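Local coordinates for protein nidogen (Mus musculus, PDB 1NPE) that probably binds laminin in basement membranes through its six-bladed YWTD beta-propeller domain, at residues Tyr210-Thr215 / Arg252-Thr257; Leu5-Gly10 / Ile39-Asp44; Gly83-His88 / Arg125-Asp130; Thr53-Pro58 / Leu78-Gly83; Asn135-Asp140 / Leu172-Phe177. All blocks are in the same frame, centred on the assembly; numbering follows the deposited sequence.

Interaction 1: residues Tyr210-Thr215 / Arg252-Thr257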
# COMPACT_ATOMS: atom_id res chain seq x y z
N TYR A 210 0.26 5.79 13.94
CA TYR A 210 -0.11 5.53 12.55
C TYR A 210 0.80 4.48 11.95
O TYR A 210 1.65 4.77 11.11
CB TYR A 210 -0.08 6.80 11.69
CG TYR A 210 -1.04 6.70 10.51
CD1 TYR A 210 -2.31 7.28 10.57
CD2 TYR A 210 -0.70 5.96 9.38
CE1 TYR A 210 -3.23 7.10 9.54
CE2 TYR A 210 -1.62 5.77 8.34
CZ TYR A 210 -2.87 6.34 8.43
OH TYR A 210 -3.79 6.13 7.44
N PRO A 211 0.62 3.22 12.38
CA PRO A 211 1.40 2.08 11.92
C PRO A 211 1.16 1.78 10.45
O PRO A 211 0.02 1.86 9.98
CB PRO A 211 0.84 0.92 12.75
CG PRO A 211 0.10 1.55 13.86
CD PRO A 211 -0.46 2.79 13.28
N PHE A 212 2.22 1.43 9.74
CA PHE A 212 2.11 1.06 8.34
C PHE A 212 2.46 -0.41 8.12
O PHE A 212 1.74 -1.12 7.41
CB PHE A 212 3.00 1.91 7.44
CG PHE A 212 2.96 1.48 6.01
CD1 PHE A 212 1.91 1.88 5.19
CD2 PHE A 212 3.92 0.59 5.50
CE1 PHE A 212 1.80 1.39 3.89
CE2 PHE A 212 3.81 0.11 4.21
CZ PHE A 212 2.75 0.50 3.40
N ALA A 213 3.61 -0.84 8.64
CA ALA A 213 4.04 -2.22 8.47
C ALA A 213 4.57 -2.76 9.79
O ALA A 213 4.93 -2.00 10.69
CB ALA A 213 5.10 -2.32 7.40
N VAL A 214 4.65 -4.08 9.87
CA VAL A 214 5.12 -4.71 11.09
C VAL A 214 5.78 -6.04 10.77
O VAL A 214 5.48 -6.68 9.75
CB VAL A 214 3.97 -4.94 12.08
CG1 VAL A 214 3.01 -6.01 11.54
CG2 VAL A 214 4.50 -5.32 13.45
N THR A 215 6.70 -6.43 11.64
CA THR A 215 7.40 -7.69 11.53
C THR A 215 7.68 -8.11 12.97
O THR A 215 7.57 -7.31 13.90
CB THR A 215 8.72 -7.57 10.71
OG1 THR A 215 9.26 -8.88 10.49
CG2 THR A 215 9.76 -6.73 11.45
N ARG A 252 8.96 9.38 4.83
CA ARG A 252 7.98 8.33 5.09
C ARG A 252 8.57 6.91 5.11
O ARG A 252 9.21 6.48 4.15
CB ARG A 252 6.87 8.40 4.04
CG ARG A 252 5.53 7.83 4.48
CD ARG A 252 4.84 8.78 5.42
NE ARG A 252 3.51 9.15 4.95
CZ ARG A 252 2.71 10.01 5.57
NH1 ARG A 252 3.10 10.59 6.70
NH2 ARG A 252 1.52 10.29 5.07
N LEU A 253 8.39 6.20 6.22
CA LEU A 253 8.86 4.83 6.36
C LEU A 253 7.80 3.87 5.82
O LEU A 253 6.61 4.10 6.02
CB LEU A 253 9.12 4.50 7.83
CG LEU A 253 10.18 5.29 8.60
CD1 LEU A 253 10.40 4.61 9.93
CD2 LEU A 253 11.47 5.31 7.83
N TYR A 254 8.22 2.79 5.17
CA TYR A 254 7.26 1.83 4.65
C TYR A 254 7.42 0.41 5.21
O TYR A 254 7.36 0.22 6.42
CB TYR A 254 7.26 1.85 3.11
CG TYR A 254 6.83 3.20 2.57
CD1 TYR A 254 5.52 3.65 2.75
CD2 TYR A 254 7.74 4.05 1.93
CE1 TYR A 254 5.13 4.92 2.32
CE2 TYR A 254 7.36 5.32 1.50
CZ TYR A 254 6.06 5.75 1.70
OH TYR A 254 5.68 7.02 1.32
N GLY A 255 7.61 -0.58 4.33
CA GLY A 255 7.75 -1.95 4.77
C GLY A 255 8.91 -2.22 5.72
O GLY A 255 9.88 -1.46 5.77
N ILE A 256 8.81 -3.32 6.44
CA ILE A 256 9.83 -3.71 7.40
C ILE A 256 9.90 -5.23 7.48
O ILE A 256 8.87 -5.91 7.45
CB ILE A 256 9.53 -3.10 8.80
CG1 ILE A 256 10.72 -3.28 9.74
CG2 ILE A 256 8.28 -3.72 9.39
CD1 ILE A 256 10.60 -2.47 11.02
N THR A 257 11.11 -5.76 7.56
CA THR A 257 11.31 -7.19 7.63
C THR A 257 12.59 -7.50 8.40
O THR A 257 13.43 -6.62 8.60
CB THR A 257 11.36 -7.82 6.21
OG1 THR A 257 11.37 -9.25 6.31
CG2 THR A 257 12.59 -7.35 5.45
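Phe212 and Tyr254 meet as a T-shaped aromatic pair where two neighbouring blades of the six-bladed beta-propeller lie side by side near its centre. The segments run in similar directions, 22° apart, with no backbone pairing between them. From CB, the Phe212 side chain leaves with CG anti to the backbone N (chi1 176°). Farther out, CD2 rests 3.5 Å from Tyr254 C, and CE2 reaches Tyr254 CB at 4.0 Å and Gly255 N at 3.9 Å, while CE1 packs on Arg125 NE. The ring presents a face to the edge of Tyr254: Tyr254 CD1 stands 4.1 Å above the Phe212 ring plane, over its centre, with the planes at 82°. Trp226 also meets the Phe212 ring, nearly parallel to it. An alanine in place of Phe212 would probably leave the Tyr254 edge without its aromatic face and open a gap between the blades. Tyr254 also packs on an acidic side chain of a second protein chain. Farther along the strand, Ala213 CB lies 3.5 Å from Tyr254 O. Beyond it, Ile256 CG2 touches Val214 N at 3.7 Å, and Thr215 CG2 meets Ile256 CG2 at 3.9 Å, the two side chains crossing at about a right angle.

Interaction 2: residues Leu5-Gly10 / Ile39-Asp44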
# COMPACT_ATOMS: atom_id res chain seq x y z
N LEU A 5 15.42 -4.53 8.50
CA LEU A 5 15.41 -3.85 7.22
C LEU A 5 14.10 -3.10 7.03
O LEU A 5 13.03 -3.66 7.28
CB LEU A 5 15.57 -4.87 6.09
CG LEU A 5 16.91 -5.60 5.97
CD1 LEU A 5 16.72 -6.96 5.35
CD2 LEU A 5 17.88 -4.77 5.16
N PHE A 6 14.18 -1.83 6.64
CA PHE A 6 12.97 -1.07 6.39
C PHE A 6 13.06 -0.20 5.14
O PHE A 6 14.15 0.14 4.68
CB PHE A 6 12.52 -0.27 7.63
CG PHE A 6 13.45 0.83 8.05
CD1 PHE A 6 14.37 0.62 9.08
CD2 PHE A 6 13.38 2.09 7.46
CE1 PHE A 6 15.19 1.65 9.54
CE2 PHE A 6 14.19 3.13 7.91
CZ PHE A 6 15.10 2.91 8.95
N ALA A 7 11.90 0.14 4.58
CA ALA A 7 11.84 0.92 3.36
C ALA A 7 11.51 2.40 3.53
O ALA A 7 10.78 2.80 4.44
CB ALA A 7 10.85 0.29 2.40
N GLN A 8 12.09 3.20 2.64
CA GLN A 8 11.89 4.64 2.56
C GLN A 8 11.91 4.96 1.07
O GLN A 8 12.27 4.09 0.26
CB GLN A 8 13.00 5.42 3.26
CG GLN A 8 12.74 5.71 4.73
CD GLN A 8 13.87 6.48 5.39
OE1 GLN A 8 15.05 6.16 5.20
NE2 GLN A 8 13.52 7.48 6.19
N THR A 9 11.50 6.16 0.71
CA THR A 9 11.49 6.56 -0.69
C THR A 9 12.94 6.61 -1.17
O THR A 9 13.79 7.24 -0.54
CB THR A 9 10.82 7.94 -0.89
OG1 THR A 9 9.43 7.86 -0.55
CG2 THR A 9 10.95 8.42 -2.32
N GLY A 10 13.21 5.85 -2.23
CA GLY A 10 14.53 5.79 -2.83
C GLY A 10 15.59 4.94 -2.15
O GLY A 10 16.74 4.96 -2.58
N ILE A 39 7.97 -0.17 -1.12
CA ILE A 39 6.87 -0.32 -0.18
C ILE A 39 6.95 -1.61 0.63
O ILE A 39 7.13 -1.57 1.85
CB ILE A 39 5.51 -0.24 -0.89
CG1 ILE A 39 5.38 1.09 -1.64
CG2 ILE A 39 4.38 -0.41 0.11
CD1 ILE A 39 5.28 2.31 -0.72
N GLY A 40 6.82 -2.76 -0.03
CA GLY A 40 6.88 -4.03 0.67
C GLY A 40 8.26 -4.65 0.73
O GLY A 40 9.06 -4.48 -0.20
N LEU A 41 8.56 -5.36 1.81
CA LEU A 41 9.84 -6.03 1.97
C LEU A 41 9.67 -7.44 2.53
O LEU A 41 8.77 -7.69 3.32
CB LEU A 41 10.76 -5.26 2.93
CG LEU A 41 11.41 -3.94 2.52
CD1 LEU A 41 12.21 -3.42 3.71
CD2 LEU A 41 12.31 -4.11 1.30
N ALA A 42 10.54 -8.35 2.11
CA ALA A 42 10.52 -9.73 2.58
C ALA A 42 11.95 -10.27 2.53
O ALA A 42 12.81 -9.70 1.85
CB ALA A 42 9.58 -10.59 1.73
N PHE A 43 12.20 -11.36 3.24
CA PHE A 43 13.54 -11.92 3.27
C PHE A 43 13.57 -13.43 3.13
O PHE A 43 12.87 -14.14 3.86
CB PHE A 43 14.23 -11.50 4.57
CG PHE A 43 15.66 -11.92 4.65
CD1 PHE A 43 16.63 -11.25 3.92
CD2 PHE A 43 16.05 -12.95 5.49
CE1 PHE A 43 17.97 -11.60 4.03
CE2 PHE A 43 17.38 -13.31 5.61
CZ PHE A 43 18.34 -12.63 4.88
N ASP A 44 14.37 -13.92 2.19
CA ASP A 44 14.52 -15.35 1.95
C ASP A 44 15.68 -15.86 2.80
O ASP A 44 16.84 -15.62 2.49
CB ASP A 44 14.78 -15.61 0.46
CG ASP A 44 15.26 -17.03 0.19
OD1 ASP A 44 14.88 -17.96 0.93
OD2 ASP A 44 16.03 -17.19 -0.78
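Leu41 CD1 sits over one face of the flat peptide group joining Phe6 to Ala7, about 3.4 Å above its plane. This methyl lies 3.6 Å from Phe6 C and 3.7 Å from Ala7 N, and it also touches Leu5 O at 3.7 Å. The aromatic ring of Phe6 takes no part here: its CB points away from strand 39-44, and the ring packs on Leu15 and Leu253 instead. Leu41 reaches the peptide because CG is anti to its own carbonyl carbon and CD1 then extends straight on (chi2 178°). The two strands belong to adjacent blades of the propeller: 2-8 is the second strand of one sheet, while 36-44 is the innermost strand of the next. Their axes approach to 7.2 Å and run nearly antiparallel, at 161°, yet they share no hydrogen bond, as expected of side-chain packing between sheets. Ala7 CB completes the contact, touching Leu41 CD1 at 4.2 Å and Ile39 O at the same distance. Leu5 adds a looser approach, its CB being 4.4 Å from Leu41 CD1. Thr257, on the innermost strand beside 2-8, packs on both Leu5 and Leu41. Ala7 is tied to that neighbouring strand region by backbone hydrogen bonds with Tyr254 and Gly255.

Interaction 3: residues Gly83-His88 / Arg125-Asp130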
# COMPACT_ATOMS: atom_id res chain seq x y z
N GLY A 83 2.83 -5.40 -0.70
CA GLY A 83 3.19 -6.39 0.30
C GLY A 83 3.72 -7.59 -0.44
O GLY A 83 3.24 -7.91 -1.52
N ILE A 84 4.74 -8.23 0.11
CA ILE A 84 5.33 -9.40 -0.52
C ILE A 84 5.78 -10.38 0.56
O ILE A 84 6.33 -9.98 1.58
CB ILE A 84 6.49 -9.01 -1.48
CG1 ILE A 84 7.09 -10.24 -2.15
CG2 ILE A 84 7.57 -8.20 -0.73
CD1 ILE A 84 8.03 -9.92 -3.31
N ALA A 85 5.45 -11.66 0.35
CA ALA A 85 5.80 -12.74 1.27
C ALA A 85 6.44 -13.89 0.49
O ALA A 85 6.19 -14.04 -0.70
CB ALA A 85 4.57 -13.23 2.02
N LEU A 86 7.21 -14.73 1.18
CA LEU A 86 7.89 -15.82 0.50
C LEU A 86 7.61 -17.21 1.05
O LEU A 86 7.15 -17.38 2.16
CB LEU A 86 9.40 -15.59 0.56
CG LEU A 86 9.95 -14.20 0.26
CD1 LEU A 86 11.33 -14.10 0.83
CD2 LEU A 86 9.95 -13.91 -1.24
N ASP A 87 7.88 -18.20 0.21
CA ASP A 87 7.78 -19.61 0.56
C ASP A 87 9.22 -20.04 0.32
O ASP A 87 9.60 -20.32 -0.81
CB ASP A 87 6.84 -20.37 -0.39
CG ASP A 87 6.83 -21.88 -0.14
OD1 ASP A 87 7.47 -22.37 0.81
OD2 ASP A 87 6.15 -22.59 -0.91
N HIS A 88 10.02 -20.01 1.38
CA HIS A 88 11.43 -20.38 1.27
C HIS A 88 11.65 -21.87 0.98
O HIS A 88 12.73 -22.26 0.54
CB HIS A 88 12.19 -19.94 2.53
CG HIS A 88 11.70 -20.58 3.79
ND1 HIS A 88 12.39 -21.60 4.41
CD2 HIS A 88 10.60 -20.36 4.54
CE1 HIS A 88 11.73 -21.97 5.49
NE2 HIS A 88 10.64 -21.24 5.59
N ARG A 125 -2.95 -5.32 1.42
CA ARG A 125 -1.67 -4.68 1.65
C ARG A 125 -0.72 -5.64 2.34
O ARG A 125 0.12 -6.24 1.68
CB ARG A 125 -1.86 -3.38 2.45
CG ARG A 125 -0.58 -2.70 2.91
CD ARG A 125 -0.85 -1.30 3.42
NE ARG A 125 -0.98 -0.34 2.33
CZ ARG A 125 -1.49 0.88 2.45
NH1 ARG A 125 -1.96 1.32 3.61
NH2 ARG A 125 -1.45 1.70 1.40
N GLY A 126 -0.87 -5.82 3.65
CA GLY A 126 -0.00 -6.72 4.38
C GLY A 126 -0.22 -8.17 3.98
O GLY A 126 -1.35 -8.59 3.73
N ILE A 127 0.86 -8.93 3.89
CA ILE A 127 0.78 -10.35 3.56
C ILE A 127 2.00 -11.10 4.08
O ILE A 127 3.13 -10.63 3.97
CB ILE A 127 0.59 -10.59 2.04
CG1 ILE A 127 0.33 -12.07 1.77
CG2 ILE A 127 1.82 -10.14 1.27
CD1 ILE A 127 0.00 -12.39 0.32
N VAL A 128 1.75 -12.24 4.71
CA VAL A 128 2.82 -13.07 5.27
C VAL A 128 2.53 -14.55 5.06
O VAL A 128 1.39 -14.95 4.85
CB VAL A 128 3.00 -12.85 6.80
CG1 VAL A 128 3.54 -11.46 7.08
CG2 VAL A 128 1.67 -13.06 7.53
N THR A 129 3.59 -15.36 5.15
CA THR A 129 3.47 -16.80 5.00
C THR A 129 3.98 -17.50 6.25
O THR A 129 4.65 -16.91 7.09
CB THR A 129 4.36 -17.34 3.86
OG1 THR A 129 5.69 -16.83 4.03
CG2 THR A 129 3.82 -16.98 2.50
N ASP A 130 3.64 -18.78 6.34
CA ASP A 130 4.07 -19.69 7.40
C ASP A 130 4.32 -20.95 6.57
O ASP A 130 3.52 -21.89 6.59
CB ASP A 130 2.95 -19.92 8.43
CG ASP A 130 3.39 -20.86 9.56
OD1 ASP A 130 4.60 -21.10 9.74
OD2 ASP A 130 2.50 -21.35 10.28
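Gly83, Ala85 and Leu86 meet Arg125, Ile127 and Thr129 in a buried packing of two nearly parallel strands, each the innermost strand of its blade and both close to the centre of the chain. The strand axes come within 5.6 Å and differ in direction by 8°, but the backbones do not pair as in a sheet. At one end, Gly83 CA makes a CH...O contact of 3.4 Å with Arg125 O, the angle at the hydrogen being 150°. A side chain is excluded here, since a CB on Gly83 would fall 2.0 Å from Arg125 O. Next to it, Ile127 CG2 lies 3.6 Å from Gly83 C; with CG1 anti to the backbone N, CG2 takes the place between N and the carbonyl carbon. Such lining up of inner strands round a central axis is the hallmark of the beta-propeller, and the two blades carry low-density lipoprotein receptor class B repeats. Ala85 CB fits between Ile127 and Thr129, 3.6 Å from backbone Ile127 O and 3.9 Å from Thr129 CG2. The one hydrogen bond runs from Thr129 OG1 to Leu86 O; its refined length of 2.4 Å is doubtfully short. Chi1 of 50° sets that hydroxyl between the backbone N and the carbonyl carbon. The Arg125 guanidinium forms a salt bridge with Glu82, while its NH1 hydrogen-bonds Asn170 and the backbone of a second protein chain.

Interaction 4: residues Thr53-Pro58 / Leu78-Gly83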
# COMPACT_ATOMS: atom_id res chain seq x y z
N THR A 53 8.80 -4.52 -3.23
CA THR A 53 7.83 -4.07 -4.21
C THR A 53 8.04 -2.57 -4.36
O THR A 53 8.35 -1.87 -3.39
CB THR A 53 6.37 -4.33 -3.77
OG1 THR A 53 6.04 -3.50 -2.65
CG2 THR A 53 6.17 -5.79 -3.41
N ASP A 54 7.89 -2.10 -5.59
CA ASP A 54 8.06 -0.70 -5.93
C ASP A 54 6.79 -0.21 -6.63
O ASP A 54 6.39 -0.78 -7.64
CB ASP A 54 9.28 -0.55 -6.84
CG ASP A 54 9.26 0.74 -7.64
OD1 ASP A 54 9.44 0.67 -8.87
OD2 ASP A 54 9.06 1.80 -7.03
N ILE A 55 6.16 0.82 -6.08
CA ILE A 55 4.93 1.37 -6.66
C ILE A 55 5.19 2.48 -7.69
O ILE A 55 4.25 3.00 -8.29
CB ILE A 55 4.01 1.97 -5.59
CG1 ILE A 55 4.78 3.01 -4.76
CG2 ILE A 55 3.40 0.87 -4.74
CD1 ILE A 55 3.91 3.89 -3.92
N SER A 56 6.46 2.85 -7.85
CA SER A 56 6.86 3.90 -8.78
C SER A 56 6.87 3.48 -10.25
O SER A 56 6.23 4.11 -11.09
CB SER A 56 8.23 4.46 -8.37
OG SER A 56 8.65 5.50 -9.23
N GLU A 57 7.59 2.40 -10.57
CA GLU A 57 7.68 1.93 -11.95
C GLU A 57 6.37 1.41 -12.55
O GLU A 57 6.01 1.81 -13.66
CB GLU A 57 8.81 0.90 -12.10
CG GLU A 57 9.09 0.51 -13.55
CD GLU A 57 10.30 -0.39 -13.70
OE1 GLU A 57 11.06 -0.56 -12.73
OE2 GLU A 57 10.49 -0.93 -14.81
N PRO A 58 5.68 0.45 -11.89
CA PRO A 58 5.96 -0.25 -10.63
C PRO A 58 6.76 -1.53 -10.90
O PRO A 58 6.93 -1.92 -12.05
CB PRO A 58 4.56 -0.59 -10.12
CG PRO A 58 3.84 -0.90 -11.37
CD PRO A 58 4.28 0.24 -12.28
N LEU A 78 1.47 -4.98 -13.79
CA LEU A 78 1.51 -4.70 -12.36
C LEU A 78 0.76 -3.42 -12.06
O LEU A 78 0.86 -2.45 -12.82
CB LEU A 78 2.95 -4.53 -11.87
CG LEU A 78 3.74 -5.73 -11.35
CD1 LEU A 78 5.11 -5.24 -10.92
CD2 LEU A 78 3.00 -6.40 -10.19
N GLY A 79 0.04 -3.42 -10.94
CA GLY A 79 -0.70 -2.24 -10.52
C GLY A 79 0.04 -1.53 -9.40
O GLY A 79 0.95 -0.74 -9.65
N SER A 80 -0.35 -1.84 -8.16
CA SER A 80 0.26 -1.24 -6.98
C SER A 80 0.65 -2.32 -5.95
O SER A 80 -0.06 -2.57 -4.98
CB SER A 80 -0.72 -0.25 -6.34
OG SER A 80 -0.10 0.48 -5.29
N PRO A 81 1.81 -2.97 -6.17
CA PRO A 81 2.30 -4.02 -5.26
C PRO A 81 2.74 -3.39 -3.94
O PRO A 81 3.64 -2.55 -3.92
CB PRO A 81 3.45 -4.66 -6.04
CG PRO A 81 3.99 -3.50 -6.83
CD PRO A 81 2.75 -2.75 -7.28
N GLU A 82 2.10 -3.78 -2.84
CA GLU A 82 2.41 -3.18 -1.55
C GLU A 82 2.80 -4.11 -0.42
O GLU A 82 3.04 -3.66 0.70
CB GLU A 82 1.24 -2.32 -1.11
CG GLU A 82 0.99 -1.14 -2.02
CD GLU A 82 -0.27 -0.42 -1.66
OE1 GLU A 82 -0.61 -0.35 -0.46
OE2 GLU A 82 -0.93 0.09 -2.58
N GLY A 83 2.83 -5.40 -0.70
CA GLY A 83 3.19 -6.39 0.30
C GLY A 83 3.72 -7.59 -0.44
O GLY A 83 3.24 -7.91 -1.52
O HOH W 1 2.28 1.16 -8.50
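Pro58, which follows a cis peptide bond, lays its ring against the loop that leads into strand 81-87. Pro58 CG lies 3.4 Å from Gly79 O and 3.8 Å from Leu78 CB, while the neighbouring CB packs on Pro81. A water molecule bridges the same two loops, donating to Ile55 O at 2.7 Å and to Gly79 O at 2.6 Å. The direct hydrogen bond is Thr53 OG1 to Pro81 O, 2.9 Å. The donor stands above the carbonyl plane, 59° out of it, with a C=O...donor angle of 113°. Thr53 OG1 is also hydrogen-bonded to Gly40 N, so one hydroxyl joins strand 36-44 to the next blade. Thr53 CB meets Pro81 CB at 3.7 Å as the two side chains slide past each other in opposite directions. Replacing Thr53 by an alanine would probably leave Pro81 O and Gly40 N each without this hydroxyl partner. Ile55 CG2 adds a contact of 3.5 Å with Pro81 O. Beside it, Ser80 OG, also hydrogen-bonded to a basic side chain of a second protein chain, donates to Glu82 OE2, which also bonds Ser98, a residue of a cadmium site. Asp54 OD2 accepts from Ser56 N in an Asx turn. Thr53 and Asp54 are the last two residues of a YWTD motif, and this pairing of strand end and interblade loop belongs to the propeller that motif defines.

Interaction 5: residues Asn135-Asp140 / Leu172-Phe177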
# COMPACT_ATOMS: atom_id res chain seq x y z
N ASN A 135 0.37 -22.01 5.41
CA ASN A 135 -0.66 -20.97 5.50
C ASN A 135 -0.26 -19.58 5.03
O ASN A 135 0.88 -19.14 5.21
CB ASN A 135 -1.22 -20.91 6.92
CG ASN A 135 -2.02 -22.14 7.26
OD1 ASN A 135 -2.94 -22.53 6.53
ND2 ASN A 135 -1.69 -22.76 8.38
N LEU A 136 -1.24 -18.88 4.46
CA LEU A 136 -1.08 -17.53 3.93
C LEU A 136 -2.04 -16.61 4.69
O LEU A 136 -3.18 -16.98 4.94
CB LEU A 136 -1.43 -17.52 2.44
CG LEU A 136 -1.20 -16.26 1.61
CD1 LEU A 136 0.28 -15.86 1.63
CD2 LEU A 136 -1.66 -16.50 0.19
N TYR A 137 -1.57 -15.41 5.03
CA TYR A 137 -2.38 -14.42 5.76
C TYR A 137 -2.22 -13.02 5.14
O TYR A 137 -1.12 -12.63 4.76
CB TYR A 137 -1.95 -14.35 7.23
CG TYR A 137 -1.90 -15.68 7.97
CD1 TYR A 137 -0.72 -16.42 8.04
CD2 TYR A 137 -3.03 -16.18 8.61
CE1 TYR A 137 -0.67 -17.63 8.74
CE2 TYR A 137 -2.99 -17.38 9.31
CZ TYR A 137 -1.81 -18.10 9.37
OH TYR A 137 -1.77 -19.30 10.04
N TRP A 138 -3.30 -12.25 5.09
CA TRP A 138 -3.21 -10.90 4.54
C TRP A 138 -4.23 -9.95 5.11
O TRP A 138 -5.21 -10.37 5.73
CB TRP A 138 -3.32 -10.92 3.01
CG TRP A 138 -4.67 -11.33 2.48
CD1 TRP A 138 -5.72 -10.49 2.18
CD2 TRP A 138 -5.09 -12.65 2.13
NE1 TRP A 138 -6.76 -11.22 1.65
CE2 TRP A 138 -6.40 -12.54 1.60
CE3 TRP A 138 -4.49 -13.91 2.20
CZ2 TRP A 138 -7.12 -13.66 1.14
CZ3 TRP A 138 -5.20 -15.02 1.74
CH2 TRP A 138 -6.50 -14.88 1.22
N THR A 139 -3.98 -8.65 4.93
CA THR A 139 -4.90 -7.62 5.39
C THR A 139 -5.48 -6.91 4.17
O THR A 139 -4.87 -6.90 3.10
CB THR A 139 -4.22 -6.54 6.26
OG1 THR A 139 -3.40 -5.70 5.44
CG2 THR A 139 -3.37 -7.17 7.34
N ASP A 140 -6.67 -6.36 4.34
CA ASP A 140 -7.33 -5.60 3.29
C ASP A 140 -7.92 -4.43 4.06
O ASP A 140 -8.88 -4.59 4.81
CB ASP A 140 -8.43 -6.42 2.61
CG ASP A 140 -9.08 -5.68 1.42
OD1 ASP A 140 -9.10 -4.44 1.39
OD2 ASP A 140 -9.59 -6.36 0.50
N LEU A 172 0.68 -7.10 8.84
CA LEU A 172 0.53 -8.20 9.79
C LEU A 172 1.79 -9.05 9.82
O LEU A 172 2.65 -8.95 8.94
CB LEU A 172 -0.72 -9.04 9.52
CG LEU A 172 -0.75 -10.13 8.47
CD1 LEU A 172 -2.19 -10.59 8.34
CD2 LEU A 172 -0.23 -9.63 7.13
N THR A 173 1.90 -9.89 10.84
CA THR A 173 3.08 -10.72 10.95
C THR A 173 2.71 -12.00 11.68
O THR A 173 1.74 -12.03 12.44
CB THR A 173 4.22 -9.95 11.68
OG1 THR A 173 5.42 -10.74 11.66
CG2 THR A 173 3.84 -9.61 13.13
N PHE A 174 3.43 -13.07 11.40
CA PHE A 174 3.14 -14.35 12.04
C PHE A 174 4.36 -14.93 12.73
O PHE A 174 5.43 -15.01 12.14
CB PHE A 174 2.59 -15.36 11.03
CG PHE A 174 2.10 -16.64 11.65
CD1 PHE A 174 0.82 -16.72 12.18
CD2 PHE A 174 2.92 -17.76 11.71
CE1 PHE A 174 0.36 -17.91 12.75
CE2 PHE A 174 2.47 -18.95 12.28
CZ PHE A 174 1.19 -19.02 12.80
N ASP A 175 4.18 -15.34 13.98
CA ASP A 175 5.25 -15.95 14.77
C ASP A 175 4.92 -17.42 14.95
O ASP A 175 4.00 -17.78 15.70
CB ASP A 175 5.38 -15.25 16.12
CG ASP A 175 6.61 -15.71 16.89
OD1 ASP A 175 6.48 -16.60 17.75
OD2 ASP A 175 7.70 -15.17 16.61
N ALA A 176 5.68 -18.27 14.26
CA ALA A 176 5.50 -19.72 14.28
C ALA A 176 5.50 -20.41 15.65
O ALA A 176 4.68 -21.31 15.89
CB ALA A 176 6.51 -20.39 13.36
N PHE A 177 6.40 -20.00 16.55
CA PHE A 177 6.46 -20.63 17.86
C PHE A 177 5.20 -20.40 18.69
O PHE A 177 4.60 -21.35 19.19
CB PHE A 177 7.68 -20.16 18.67
CG PHE A 177 7.87 -20.92 19.97
CD1 PHE A 177 8.44 -22.20 19.96
CD2 PHE A 177 7.47 -20.37 21.18
CE1 PHE A 177 8.60 -22.92 21.15
CE2 PHE A 177 7.62 -21.08 22.38
CZ PHE A 177 8.19 -22.36 22.36
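Tyr137 and Phe174 form the aromatic part of this contact. Their planes are only 13° apart, but the rings are slid so far that they barely overlap, with centroids separated by 5.1 Å. Tyr137 CE1 stands 3.8 Å above one face of Phe174, displaced toward its rim. Farther out, Tyr137 OH lies 3.7 Å from Phe174 CE1, a van der Waals touch. Phe174 CG, anti to its backbone N, comes close to Tyr137 CE1. The aliphatic part centres on Leu172, whose methyls both touch Thr139 CG2. CD1 packs 3.8 Å from Thr139 CG2 and 3.9 Å from Tyr137 CB, and also meets Trp138 N, 3.8 Å away. CD2 meets Tyr137 O, at 3.9 Å. Leu172 CG, in the crowded position between its own backbone N and carbonyl carbon (chi1 82°), comes to lie beside Thr139 CG2. Thr139 and Leu172 slide past each other in opposite directions. Polar groups do not bond between the two segments, but the buried Thr139 hydroxyl has partners close by: OG1 is hydrogen-bonded to Pro169 O and to Gly126 N. The first of these lies where the chain enters strand 169-175, and the second on strand 124-130 of its own sheet. The backbone evidence agrees with packing between sheets: the strand axes come no closer than 7.6 Å, with their directions 155° apart. Strand 135-140 is second in its blade, and strand 169-175 is innermost in the next. Tyr137, Trp138, Thr139 and Asp140 spell out the YWTD motif, whose tyrosine and threonine here face the neighbouring blade of the beta-propeller.

The five contacts follow one another along the chain in the order 2, 4, 3, 5, 1, and each joins successive four-stranded blades around the propeller. Interactions 1 and 3 pair innermost strands; interactions 2 and 5 set a second strand against the next innermost one; interaction 4 lies at the strand ends. Interactions 3 and 4 share Gly83 and strand 81-87, while 3 and 5 use neighbouring strands of one sheet, with centres 8 Å apart. Interactions 4 and 5 lie on opposite sides of the chain's centre, about 21 Å between centres. Strands 2-8 and 256-259, adjacent in one sheet, connect interactions 2 and 1, so the chain's two ends close the ring.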